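Side-chain contact in AvrPib protein (Magnaporthe oryzae, PDB 5Z1V), which is a secreted MAX effector of the rice blast fungus with avirulence function, its biochemical activity being unknown: residues K42-S47 with S59-E64. Residues are numbered along the deposited sequence; the frame is centred on the assembly and turned at random.
Sequences KYFTVS and SKYTVE
Phe44 and Tyr61 meet ring to ring between the two three-stranded antiparallel sheets of the MAX-effector beta-sandwich, Phe44 from the central strand of one sheet and Tyr61 from the segment that carries the short edge strand 62-63 of the other. The nearest CA atoms, those of Phe44 and Tyr61, lie 9.4 Å apart, too far for directly paired strands. That the segments face each other across the sandwich follows from sheet membership, 42-48 running between 33-39 and 54-56 while 62-63 lies beside 13-19, and the contact is made by side chains. With CG anti to its carbonyl carbon (chi1 -62°), Phe44 sends its ring toward the other sheet, and its far end does the touching. CZ of Phe44 stands 3.5 Å from CE2 of Tyr61, and Tyr61 CD2 lies over one Phe44 face, displaced toward the rim. The two side chains cross at about a right angle, while the ring planes are inclined at 59° with centroids 5.2 Å apart, an oblique pair. Ile39 touches both rings, and Ile56 and Ile17 extend this apolar layer into the two sheets.

Lys60 closes the exposed margin with its aliphatic part. Its CB sits over the centre of the Tyr61 ring, 3.9 Å above the plane; the bend at chi3 brings CE to the Phe44 edge, and that at chi4 then turns NZ. The Lys42 and Lys60 ammonium nitrogens, NZ to NZ, remain 6.5 Å apart, so two like charges border the hydrophobic pair without touching. Lys60 CE lies near the Phe44 plane, 3.8 Å from Phe44 CZ.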
ATOM      1  N   LYS A  42       0.633 -12.203  -7.876  1.00 12.15           N
ATOM      2  CA  LYS A  42       0.508 -11.137  -8.862  1.00 14.01           C
ATOM      3  C   LYS A  42       1.279  -9.917  -8.377  1.00 12.06           C
ATOM      4  O   LYS A  42       1.356  -9.660  -7.180  1.00 11.83           O
ATOM      5  CB  LYS A  42      -0.962 -10.752  -9.091  1.00 15.02           C
ATOM      6  CG  LYS A  42      -1.823 -11.847  -9.669  1.00 18.59           C
ATOM      7  CD  LYS A  42      -1.648 -11.952 -11.173  1.00 22.96           C
ATOM      8  CE  LYS A  42      -2.288 -13.237 -11.711  1.00 24.28           C
ATOM      9  NZ  LYS A  42      -1.384 -14.417 -11.543  1.00 21.21           N
ATOM     10  N   TYR A  43       1.831  -9.146  -9.306  1.00 12.16           N
ATOM     11  CA  TYR A  43       2.554  -7.951  -8.922  1.00 13.05           C
ATOM     12  C   TYR A  43       1.648  -6.725  -8.933  1.00 13.23           C
ATOM     13  O   TYR A  43       0.794  -6.565  -9.812  1.00 13.90           O
ATOM     14  CB  TYR A  43       3.750  -7.722  -9.844  1.00 11.52           C
ATOM     15  CG  TYR A  43       4.858  -8.723  -9.636  1.00 16.38           C
ATOM     16  CD1 TYR A  43       5.798  -8.550  -8.625  1.00 21.96           C
ATOM     17  CD2 TYR A  43       4.951  -9.849 -10.434  1.00 22.48           C
ATOM     18  CE1 TYR A  43       6.815  -9.474  -8.425  1.00 23.15           C
ATOM     19  CE2 TYR A  43       5.967 -10.769 -10.249  1.00 24.35           C
ATOM     20  CZ  TYR A  43       6.886 -10.578  -9.249  1.00 25.19           C
ATOM     21  OH  TYR A  43       7.886 -11.510  -9.079  1.00 29.05           O
ATOM     22  N   PHE A  44       1.871  -5.854  -7.953  1.00 11.83           N
ATOM     23  CA  PHE A  44       1.118  -4.628  -7.742  1.00 11.94           C
ATOM     24  C   PHE A  44       2.066  -3.506  -7.366  1.00  9.49           C
ATOM     25  O   PHE A  44       3.029  -3.723  -6.634  1.00 12.97           O
ATOM     26  CB  PHE A  44       0.101  -4.797  -6.620  1.00  9.54           C
ATOM     27  CG  PHE A  44      -0.919  -5.830  -6.908  1.00 10.18           C
ATOM     28  CD1 PHE A  44      -0.709  -7.147  -6.543  1.00 12.65           C
ATOM     29  CD2 PHE A  44      -2.095  -5.484  -7.554  1.00 13.70           C
ATOM     30  CE1 PHE A  44      -1.655  -8.113  -6.812  1.00 11.04           C
ATOM     31  CE2 PHE A  44      -3.054  -6.444  -7.823  1.00 15.80           C
ATOM     32  CZ  PHE A  44      -2.831  -7.765  -7.453  1.00 13.13           C
ATOM     33  N   THR A  45       1.798  -2.314  -7.860  1.00  8.13           N
ATOM     34  CA  THR A  45       2.471  -1.108  -7.381  1.00  9.46           C
ATOM     35  C   THR A  45       1.585  -0.460  -6.326  1.00  8.89           C
ATOM     36  O   THR A  45       0.407  -0.217  -6.583  1.00 12.12           O
ATOM     37  CB  THR A  45       2.730  -0.108  -8.512  1.00 13.84           C
ATOM     38  OG1 THR A  45       3.441  -0.747  -9.582  1.00 14.95           O
ATOM     39  CG2 THR A  45       3.553   1.067  -8.001  1.00 13.62           C
ATOM     40  N   VAL A  46       2.138  -0.209  -5.138  1.00  9.52           N
ATOM     41  CA  VAL A  46       1.458   0.535  -4.081  1.00  9.96           C
ATOM     42  C   VAL A  46       2.149   1.884  -3.935  1.00 10.91           C
ATOM     43  O   VAL A  46       3.364   1.943  -3.723  1.00 11.09           O
ATOM     44  CB  VAL A  46       1.476  -0.218  -2.736  1.00 10.80           C
ATOM     45  CG1 VAL A  46       0.846   0.669  -1.634  1.00 13.32           C
ATOM     46  CG2 VAL A  46       0.741  -1.552  -2.868  1.00 11.61           C
ATOM     47  N   SER A  47       1.380   2.958  -4.033  1.00 11.99           N
ATOM     48  CA  SER A  47       1.922   4.308  -3.944  1.00 10.83           C
ATOM     49  C   SER A  47       1.309   5.019  -2.751  1.00 12.25           C
ATOM     50  O   SER A  47       0.129   4.833  -2.461  1.00 11.18           O
ATOM     51  CB  SER A  47       1.616   5.107  -5.226  1.00 13.27           C
ATOM     52  OG  SER A  47       2.051   4.404  -6.375  1.00 21.23           O
ATOM     53  N   SER A  59      -7.008  -4.327 -10.200  1.00 11.42           N
ATOM     54  CA  SER A  59      -8.403  -4.228  -9.797  1.00 14.81           C
ATOM     55  C   SER A  59      -8.816  -5.217  -8.714  1.00 15.48           C
ATOM     56  O   SER A  59      -9.932  -5.099  -8.199  1.00 17.21           O
ATOM     57  CB  SER A  59      -9.321  -4.399 -11.020  1.00 20.11           C
ATOM     58  OG  SER A  59      -9.109  -5.644 -11.658  1.00 18.75           O
ATOM     59  N   LYS A  60      -7.953  -6.161  -8.334  1.00 14.96           N
ATOM     60  CA  LYS A  60      -8.327  -7.173  -7.347  1.00 10.34           C
ATOM     61  C   LYS A  60      -8.477  -6.583  -5.955  1.00 13.25           C
ATOM     62  O   LYS A  60      -9.280  -7.090  -5.159  1.00 14.03           O
ATOM     63  CB  LYS A  60      -7.264  -8.268  -7.294  1.00 16.32           C
ATOM     64  CG  LYS A  60      -7.786  -9.658  -6.988  1.00 24.85           C
ATOM     65  CD  LYS A  60      -6.632 -10.638  -6.804  1.00 21.83           C
ATOM     66  CE  LYS A  60      -5.512 -10.452  -7.832  1.00 28.08           C
ATOM     67  NZ  LYS A  60      -5.917 -10.285  -9.251  1.00 37.69           N
ATOM     68  N   TYR A  61      -7.687  -5.547  -5.637  1.00 13.26           N
ATOM     69  CA  TYR A  61      -7.579  -5.009  -4.288  1.00 10.87           C
ATOM     70  C   TYR A  61      -7.792  -3.504  -4.293  1.00 12.04           C
ATOM     71  O   TYR A  61      -7.639  -2.833  -5.314  1.00 13.02           O
ATOM     72  CB  TYR A  61      -6.199  -5.303  -3.675  1.00  9.98           C
ATOM     73  CG  TYR A  61      -5.830  -6.756  -3.706  1.00 11.50           C
ATOM     74  CD1 TYR A  61      -6.609  -7.685  -3.042  1.00 10.92           C
ATOM     75  CD2 TYR A  61      -4.701  -7.201  -4.397  1.00 11.70           C
ATOM     76  CE1 TYR A  61      -6.299  -9.023  -3.068  1.00 10.33           C
ATOM     77  CE2 TYR A  61      -4.371  -8.552  -4.423  1.00 11.18           C
ATOM     78  CZ  TYR A  61      -5.175  -9.455  -3.745  1.00 12.64           C
ATOM     79  OH  TYR A  61      -4.878 -10.795  -3.751  1.00 13.47           O
ATOM     80  N   THR A  62      -8.146  -2.981  -3.129  1.00  7.77           N
ATOM     81  CA  THR A  62      -8.036  -1.562  -2.823  1.00  9.78           C
ATOM     82  C   THR A  62      -7.093  -1.406  -1.636  1.00 10.65           C
ATOM     83  O   THR A  62      -6.599  -2.392  -1.079  1.00 10.13           O
ATOM     84  CB  THR A  62      -9.396  -0.939  -2.524  1.00 12.79           C
ATOM     85  OG1 THR A  62      -9.996  -1.626  -1.430  1.00 13.70           O
ATOM     86  CG2 THR A  62     -10.324  -1.017  -3.755  1.00 11.76           C
ATOM     87  N   VAL A  63      -6.814  -0.163  -1.264  1.00 11.17           N
ATOM     88  CA  VAL A  63      -5.918   0.101  -0.145  1.00 11.93           C
ATOM     89  C   VAL A  63      -6.506   1.183   0.746  1.00 16.77           C
ATOM     90  O   VAL A  63      -7.252   2.064   0.294  1.00 14.22           O
ATOM     91  CB  VAL A  63      -4.493   0.509  -0.614  1.00 10.65           C
ATOM     92  CG1 VAL A  63      -3.741  -0.697  -1.132  1.00 14.11           C
ATOM     93  CG2 VAL A  63      -4.564   1.547  -1.706  1.00 11.91           C
ATOM     94  N   GLU A  64      -6.134   1.122   2.024  1.00 13.15           N
ATOM     95  CA  GLU A  64      -6.504   2.154   2.989  1.00 20.32           C
ATOM     96  C   GLU A  64      -5.290   2.549   3.822  1.00 19.43           C
ATOM     97  O   GLU A  64      -4.377   1.733   4.014  1.00 17.29           O
ATOM     98  CB  GLU A  64      -7.628   1.645   3.882  1.00 26.36           C
ATOM     99  CG  GLU A  64      -8.813   2.576   3.992  1.00 35.25           C
ATOM    100  CD  GLU A  64     -10.093   1.793   4.190  1.00 33.20           C
ATOM    101  OE1 GLU A  64     -11.007   1.905   3.336  1.00 32.08           O
ATOM    102  OE2 GLU A  64     -10.156   1.029   5.182  1.00 35.57           O
TER